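Side-chain contacts in diaminopimelate decarboxylase (Phaeodactylum tricornutum, PDB 7JPJ), which probably catalyses the pyridoxal 5'-phosphate-dependent decarboxylation of diaminopimelate, the step that yields lysine, and works as a dimer: residues Thr16-Ala19 against Cys20-Ala24; Leu68-Phe71 against His72-Asn75; Asp209-Ile212 against Trp213-Val216. All coordinates share one frame; numbering follows the deposited sequence.

Contact 1 (Thr16-Ala19 against Cys20-Ala24); sequences TAKA and CIDAA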
loop_
_atom_site.group_PDB
_atom_site.type_symbol
_atom_site.label_atom_id
_atom_site.label_comp_id
_atom_site.label_asym_id
_atom_site.label_seq_id
_atom_site.Cartn_x
_atom_site.Cartn_y
_atom_site.Cartn_z
ATOM N N THR A 16 18.421 20.087 -13.183
ATOM C CA THR A 16 16.999 20.184 -12.869
ATOM C C THR A 16 16.634 19.357 -11.643
ATOM O O THR A 16 15.699 19.712 -10.915
ATOM C CB THR A 16 16.156 19.734 -14.063
ATOM O OG1 THR A 16 16.760 20.190 -15.280
ATOM C CG2 THR A 16 14.754 20.308 -13.964
ATOM N N ALA A 17 17.347 18.253 -11.403
ATOM C CA ALA A 17 17.066 17.425 -10.234
ATOM C C ALA A 17 17.440 18.151 -8.947
ATOM O O ALA A 17 16.654 18.191 -7.995
ATOM C CB ALA A 17 17.806 16.092 -10.342
ATOM N N LYS A 18 18.630 18.733 -8.867
ATOM C CA LYS A 18 18.997 19.515 -7.664
ATOM C C LYS A 18 18.060 20.709 -7.488
ATOM O O LYS A 18 17.803 21.060 -6.350
ATOM C CB LYS A 18 20.447 19.999 -7.701
ATOM C CG LYS A 18 21.264 19.733 -6.449
ATOM C CD LYS A 18 22.396 20.714 -6.282
ATOM C CE LYS A 18 22.505 21.262 -4.875
ATOM N NZ LYS A 18 23.783 21.983 -4.663
ATOM N N ALA A 19 17.567 21.299 -8.574
ATOM C CA ALA A 19 16.633 22.411 -8.421
ATOM C C ALA A 19 15.354 21.967 -7.721
ATOM O O ALA A 19 14.793 22.711 -6.907
ATOM C CB ALA A 19 16.318 23.025 -9.786
ATOM N N CYS A 20 14.879 20.754 -8.025
ATOM C CA CYS A 20 13.696 20.227 -7.352
ATOM C C CYS A 20 13.973 19.946 -5.882
ATOM O O CYS A 20 13.148 20.265 -5.017
ATOM C CB CYS A 20 13.222 18.952 -8.047
ATOM S SG CYS A 20 12.776 19.156 -9.768
ATOM N N ILE A 21 15.125 19.341 -5.584
ATOM C CA ILE A 21 15.458 18.993 -4.205
ATOM C C ILE A 21 15.515 20.241 -3.333
ATOM O O ILE A 21 15.025 20.245 -2.197
ATOM C CB ILE A 21 16.780 18.205 -4.159
ATOM C CG1 ILE A 21 16.668 16.939 -5.011
ATOM C CG2 ILE A 21 17.134 17.845 -2.728
ATOM C CD1 ILE A 21 17.925 16.113 -5.040
ATOM N N ASP A 22 16.110 21.318 -3.850
ATOM C CA ASP A 22 16.146 22.578 -3.110
ATOM C C ASP A 22 14.745 23.131 -2.871
ATOM O O ASP A 22 14.462 23.676 -1.798
ATOM C CB ASP A 22 17.011 23.592 -3.855
ATOM C CG ASP A 22 18.457 23.142 -3.986
ATOM O OD1 ASP A 22 18.731 21.932 -3.825
ATOM O OD2 ASP A 22 19.316 24.000 -4.292
ATOM N N ALA A 23 13.851 22.996 -3.855
ATOM C CA ALA A 23 12.499 23.524 -3.700
ATOM C C ALA A 23 11.687 22.721 -2.693
ATOM O O ALA A 23 10.766 23.262 -2.072
ATOM C CB ALA A 23 11.787 23.551 -5.053
ATOM N N ALA A 24 12.008 21.441 -2.516
ATOM C CA ALA A 24 11.276 20.570 -1.607
ATOM C C ALA A 24 11.973 20.382 -0.266
ATOM O O ALA A 24 11.434 19.691 0.603
ATOM C CB ALA A 24 11.043 19.205 -2.261
#

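Contact 2 (Leu68-Phe71 against His72-Asn75); sequences LKYF and HSKN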
loop_
_atom_site.group_PDB
_atom_site.type_symbol
_atom_site.label_atom_id
_atom_site.label_comp_id
_atom_site.label_asym_id
_atom_site.label_seq_id
_atom_site.Cartn_x
_atom_site.Cartn_y
_atom_site.Cartn_z
ATOM N N LEU A 68 -5.182 18.732 -11.265
ATOM C CA LEU A 68 -6.585 18.970 -11.589
ATOM C C LEU A 68 -6.768 20.323 -12.261
ATOM O O LEU A 68 -7.479 20.440 -13.265
ATOM C CB LEU A 68 -7.441 18.883 -10.327
ATOM C CG LEU A 68 -7.559 17.518 -9.655
ATOM C CD1 LEU A 68 -8.541 17.600 -8.499
ATOM C CD2 LEU A 68 -7.985 16.462 -10.657
ATOM N N LYS A 69 -6.132 21.361 -11.714
ATOM C CA LYS A 69 -6.260 22.693 -12.296
ATOM C C LYS A 69 -5.678 22.741 -13.704
ATOM O O LYS A 69 -6.215 23.427 -14.582
ATOM C CB LYS A 69 -5.582 23.727 -11.396
ATOM C CG LYS A 69 -6.272 23.943 -10.058
ATOM C CD LYS A 69 -5.449 24.855 -9.159
ATOM C CE LYS A 69 -6.018 24.921 -7.745
ATOM N NZ LYS A 69 -7.389 25.511 -7.708
ATOM N N TYR A 70 -4.583 22.013 -13.941
ATOM C CA TYR A 70 -3.960 22.039 -15.260
ATOM C C TYR A 70 -4.836 21.345 -16.297
ATOM O O TYR A 70 -5.058 21.877 -17.392
ATOM C CB TYR A 70 -2.577 21.394 -15.222
ATOM C CG TYR A 70 -1.995 21.269 -16.605
ATOM C CD1 TYR A 70 -1.423 22.365 -17.234
ATOM C CD2 TYR A 70 -2.056 20.068 -17.306
ATOM C CE1 TYR A 70 -0.908 22.270 -18.509
ATOM C CE2 TYR A 70 -1.545 19.963 -18.586
ATOM C CZ TYR A 70 -0.971 21.067 -19.180
ATOM O OH TYR A 70 -0.458 20.976 -20.451
ATOM N N PHE A 71 -5.324 20.143 -15.981
ATOM C CA PHE A 71 -6.182 19.428 -16.919
ATOM C C PHE A 71 -7.508 20.147 -17.125
ATOM O O PHE A 71 -8.131 20.003 -18.182
ATOM C CB PHE A 71 -6.430 18.002 -16.436
ATOM C CG PHE A 71 -5.250 17.084 -16.611
ATOM C CD1 PHE A 71 -4.349 17.277 -17.643
ATOM C CD2 PHE A 71 -5.051 16.023 -15.741
ATOM C CE1 PHE A 71 -3.265 16.428 -17.804
ATOM C CE2 PHE A 71 -3.972 15.174 -15.897
ATOM C CZ PHE A 71 -3.077 15.376 -16.928
ATOM N N HIS A 72 -7.958 20.925 -16.138
ATOM C CA HIS A 72 -9.168 21.714 -16.336
ATOM C C HIS A 72 -8.935 22.828 -17.349
ATOM O O HIS A 72 -9.797 23.096 -18.195
ATOM C CB HIS A 72 -9.655 22.285 -15.002
ATOM C CG HIS A 72 -10.934 23.054 -15.109
ATOM N ND1 HIS A 72 -11.087 24.325 -14.598
ATOM C CD2 HIS A 72 -12.119 22.735 -15.685
ATOM C CE1 HIS A 72 -12.311 24.754 -14.850
ATOM N NE2 HIS A 72 -12.956 23.809 -15.509
ATOM N N SER A 73 -7.772 23.482 -17.286
ATOM C CA SER A 73 -7.445 24.524 -18.253
ATOM C C SER A 73 -7.326 23.979 -19.670
ATOM O O SER A 73 -7.431 24.751 -20.631
ATOM C CB SER A 73 -6.142 25.216 -17.851
ATOM O OG SER A 73 -5.060 24.302 -17.871
ATOM N N LYS A 74 -7.104 22.674 -19.823
ATOM C CA LYS A 74 -7.041 22.035 -21.129
ATOM C C LYS A 74 -8.381 21.455 -21.565
ATOM O O LYS A 74 -8.423 20.699 -22.540
ATOM C CB LYS A 74 -5.978 20.934 -21.127
ATOM C CG LYS A 74 -4.559 21.453 -20.995
ATOM C CD LYS A 74 -4.126 22.185 -22.250
ATOM C CE LYS A 74 -3.163 21.347 -23.070
ATOM N NZ LYS A 74 -2.619 22.110 -24.235
ATOM N N ASN A 75 -9.466 21.793 -20.863
ATOM C CA ASN A 75 -10.817 21.309 -21.166
ATOM C C ASN A 75 -10.927 19.792 -21.042
ATOM O O ASN A 75 -11.691 19.152 -21.771
ATOM C CB ASN A 75 -11.280 21.770 -22.552
ATOM C CG ASN A 75 -11.374 23.274 -22.656
ATOM O OD1 ASN A 75 -11.570 23.963 -21.655
ATOM N ND2 ASN A 75 -11.225 23.797 -23.868
#

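Contact 3 (Asp209-Ile212 against Trp213-Val216); sequences DPEI and WQQV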
loop_
_atom_site.group_PDB
_atom_site.type_symbol
_atom_site.label_atom_id
_atom_site.label_comp_id
_atom_site.label_asym_id
_atom_site.label_seq_id
_atom_site.Cartn_x
_atom_site.Cartn_y
_atom_site.Cartn_z
ATOM N N ASP A 209 -3.914 -3.336 -29.290
ATOM C CA ASP A 209 -4.397 -3.912 -30.536
ATOM C C ASP A 209 -5.613 -3.136 -31.013
ATOM O O ASP A 209 -6.624 -3.095 -30.299
ATOM C CB ASP A 209 -4.758 -5.373 -30.355
ATOM C CG ASP A 209 -5.278 -6.009 -31.638
ATOM O OD1 ASP A 209 -5.079 -5.425 -32.726
ATOM O OD2 ASP A 209 -5.878 -7.101 -31.561
ATOM N N PRO A 210 -5.566 -2.512 -32.190
ATOM C CA PRO A 210 -6.750 -1.789 -32.677
ATOM C C PRO A 210 -7.962 -2.684 -32.865
ATOM O O PRO A 210 -9.094 -2.229 -32.654
ATOM C CB PRO A 210 -6.271 -1.190 -34.007
ATOM C CG PRO A 210 -4.780 -1.148 -33.893
ATOM C CD PRO A 210 -4.407 -2.349 -33.083
ATOM N N GLU A 211 -7.763 -3.946 -33.249
ATOM C CA GLU A 211 -8.884 -4.852 -33.464
ATOM C C GLU A 211 -9.505 -5.344 -32.160
ATOM O O GLU A 211 -10.641 -5.833 -32.178
ATOM C CB GLU A 211 -8.439 -6.042 -34.322
ATOM C CG GLU A 211 -9.557 -6.847 -35.019
ATOM C CD GLU A 211 -10.582 -6.023 -35.811
ATOM O OE1 GLU A 211 -11.541 -6.640 -36.327
ATOM O OE2 GLU A 211 -10.424 -4.792 -35.977
ATOM N N ILE A 212 -8.796 -5.228 -31.035
ATOM C CA ILE A 212 -9.413 -5.525 -29.746
ATOM C C ILE A 212 -10.281 -4.358 -29.295
ATOM O O ILE A 212 -11.387 -4.553 -28.776
ATOM C CB ILE A 212 -8.334 -5.872 -28.702
ATOM C CG1 ILE A 212 -7.690 -7.226 -29.018
ATOM C CG2 ILE A 212 -8.918 -5.866 -27.289
ATOM C CD1 ILE A 212 -8.680 -8.327 -29.337
ATOM N N TRP A 213 -9.803 -3.128 -29.506
ATOM C CA TRP A 213 -10.559 -1.952 -29.092
ATOM C C TRP A 213 -11.822 -1.773 -29.919
ATOM O O TRP A 213 -12.831 -1.276 -29.406
ATOM C CB TRP A 213 -9.678 -0.707 -29.181
ATOM C CG TRP A 213 -8.679 -0.640 -28.074
ATOM C CD1 TRP A 213 -7.388 -1.084 -28.105
ATOM C CD2 TRP A 213 -8.893 -0.118 -26.757
ATOM N NE1 TRP A 213 -6.784 -0.865 -26.889
ATOM C CE2 TRP A 213 -7.687 -0.273 -26.045
ATOM C CE3 TRP A 213 -9.987 0.467 -26.113
ATOM C CZ2 TRP A 213 -7.543 0.140 -24.723
ATOM C CZ3 TRP A 213 -9.843 0.876 -24.800
ATOM C CH2 TRP A 213 -8.631 0.708 -24.118
ATOM N N GLN A 214 -11.792 -2.170 -31.191
ATOM C CA GLN A 214 -13.003 -2.112 -32.003
ATOM C C GLN A 214 -14.050 -3.095 -31.491
ATOM O O GLN A 214 -15.244 -2.777 -31.455
ATOM C CB GLN A 214 -12.664 -2.383 -33.467
ATOM C CG GLN A 214 -13.876 -2.403 -34.381
ATOM C CD GLN A 214 -14.168 -3.786 -34.917
ATOM O OE1 GLN A 214 -13.290 -4.447 -35.474
ATOM N NE2 GLN A 214 -15.403 -4.243 -34.733
ATOM N N GLN A 215 -13.622 -4.291 -31.079
ATOM C CA GLN A 215 -14.557 -5.234 -30.474
ATOM C C GLN A 215 -15.052 -4.743 -29.123
ATOM O O GLN A 215 -16.199 -5.012 -28.750
ATOM C CB GLN A 215 -13.909 -6.608 -30.330
ATOM C CG GLN A 215 -14.124 -7.506 -31.528
ATOM C CD GLN A 215 -13.104 -8.618 -31.604
ATOM O OE1 GLN A 215 -12.045 -8.470 -32.218
ATOM N NE2 GLN A 215 -13.417 -9.746 -30.976
ATOM N N VAL A 216 -14.206 -4.031 -28.377
ATOM C CA VAL A 216 -14.650 -3.405 -27.135
ATOM C C VAL A 216 -15.781 -2.425 -27.417
ATOM O O VAL A 216 -16.808 -2.415 -26.727
ATOM C CB VAL A 216 -13.465 -2.717 -26.430
ATOM C CG1 VAL A 216 -13.957 -1.676 -25.439
ATOM C CG2 VAL A 216 -12.586 -3.748 -25.735
#

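Contact 1 (Thr16-Ala19 against Cys20-Ala24)
Cys20 sits one turn beyond Thr16 on helix 14-24, and its SG lies 3.2 Å from Thr16 O. The torsion explains this placement: SG is beside the backbone N and anti to the carbonyl carbon (chi1 -60°). The same carbonyl takes the amide of Cys20, with N 3.2 Å from Thr16 O. Ala19 contributes mainly through its backbone: Ala23 N bonds to Ala19 O at 3.2 Å, and the Ala23 methyl carbon CB lies 3.6 Å from that oxygen. Lys18 and Asp22 form the polar, solvent-facing side of this part of the helix. Asp22 N bonds to Lys18 O at 3.0 Å in a nearly straight N-H...O (167°), while the two side chains pass at a slant, Lys18 CE 4.0 Å from Asp22 OD1. Lys18 NZ stays 4.9 Å from Asp22 OD2, so the opposite charges probably attract through space without forming a salt bridge. The contact thus spans about two and a half turns of an amphipathic helix, bonded in the i to i+4 pattern. Its buried side lies against the mixed beta sheet: Ala17 and Ile21 touch Ile386 of strand 386-390, whereas Cys20 reaches Leu29 of strand 29-33 and Val415 of strand 412-415.

Contact 2 (Leu68-Phe71 against His72-Asn75)
Tyr70 and Lys74 are brought alongside each other by their first torsions: CG of Tyr70 is anti to the backbone N (chi1 173°), while Lys74 sends CG back beside its own N (chi1 -68°) and then bends again at chi2 and chi3. Lys74 CG therefore lies over one face of the ring, 4.0 Å from Tyr70 CZ, and Lys74 CE comes 3.8 Å from Tyr70 OH. Ser73 turns OG between its N and carbonyl carbon, where OG is modelled 2.5 Å from Tyr70 O, too short to be taken at face value. That oxygen receives a weak bond from Lys74 N, 3.3 Å from Tyr70 O. The turn closes helix 65-73, the helix of a beta-alpha-beta unit with parallel strands 53-58 and 77-80 in the TIM-barrel domain. A Schellman motif ends it: Asn75, with positive phi, is the C-prime residue, its N 3.0 Å from His72 O, and the amide of the following residue pairs with Phe71 O. Earlier in the turn the bonding is regular, with His72 N 3.0 Å from Leu68 O and Ser73 N 3.1 Å from Lys69 O. In the surrounding fold, Phe71 meets Tyr57 edge-to-face, and Tyr70 rests on Leu37 and Glu38 of helix 34-45.

Contact 3 (Asp209-Ile212 against Trp213-Val216)
Asp209 O lies at the edge of the Trp213 indole, near its plane, and belongs to the residue that caps the start of helix 210-222. CG of the tryptophan lies beside the backbone N (chi1 -75°), which leaves Trp213 CD1 3.1 Å from Asp209 O. Asp209 O accepts two backbone bonds, from Ile212 N at 3.1 Å and from Trp213 N at 3.3 Å; CD1 merely lies near it. Asp209 is the N-cap, and its carboxylate serves one of the amides that a first helical turn cannot pair internally: Glu211 N is 3.1 Å from Asp209 OD1, coming from above the carboxylate plane rather than within it. Pro210 follows in the first turn, where its lack of an N-H costs no helical bond. Further along, Gln214 N donates to Pro210 O at 3.1 Å, and Val216 N to Ile212 O at 2.9 Å. On the outer side the Glu211 and Gln214 side chains run side by side in the same direction. The indole N-H is satisfied by Gly207 O, just before the turn, and the ring stacks on Tyr239. An alanine in place of Trp213 would probably leave Gly207 O without this donor and Tyr239 without its stacking partner, and open a gap beside Ile255. Helix 210-222 links strands 196-201 and 232-234 in a beta-alpha-beta unit, and here it lies beside helix 252-270, with Pro210 and Trp213 on Ile255, Trp213 also on Val259, and Gln214 on Pro258.

Overall arrangement
All three contacts are local, on separate helices, and none touches another. Each has buried members (Ala17, Cys20 and Ile21; Leu68 and Phe71; Trp213 and Val216) and exposed ones (Lys18 and Asp22; Lys69 and Ser73; Glu211 and Gln215). Contacts 2 and 3 belong to the same pyridoxal-binding TIM-barrel domain, in different beta-alpha-beta units. Contact 1 instead lies against the mixed sheet, about 43 Å from contact 3 between centres. Their chemistry follows their place along a helix: contact 1 is regular helix whose buried trio faces the sheet, contact 2 a C-terminal end closed by a Schellman motif, contact 3 an N-terminal end with an aspartate cap. Aromatic rings enter only contacts 2 and 3.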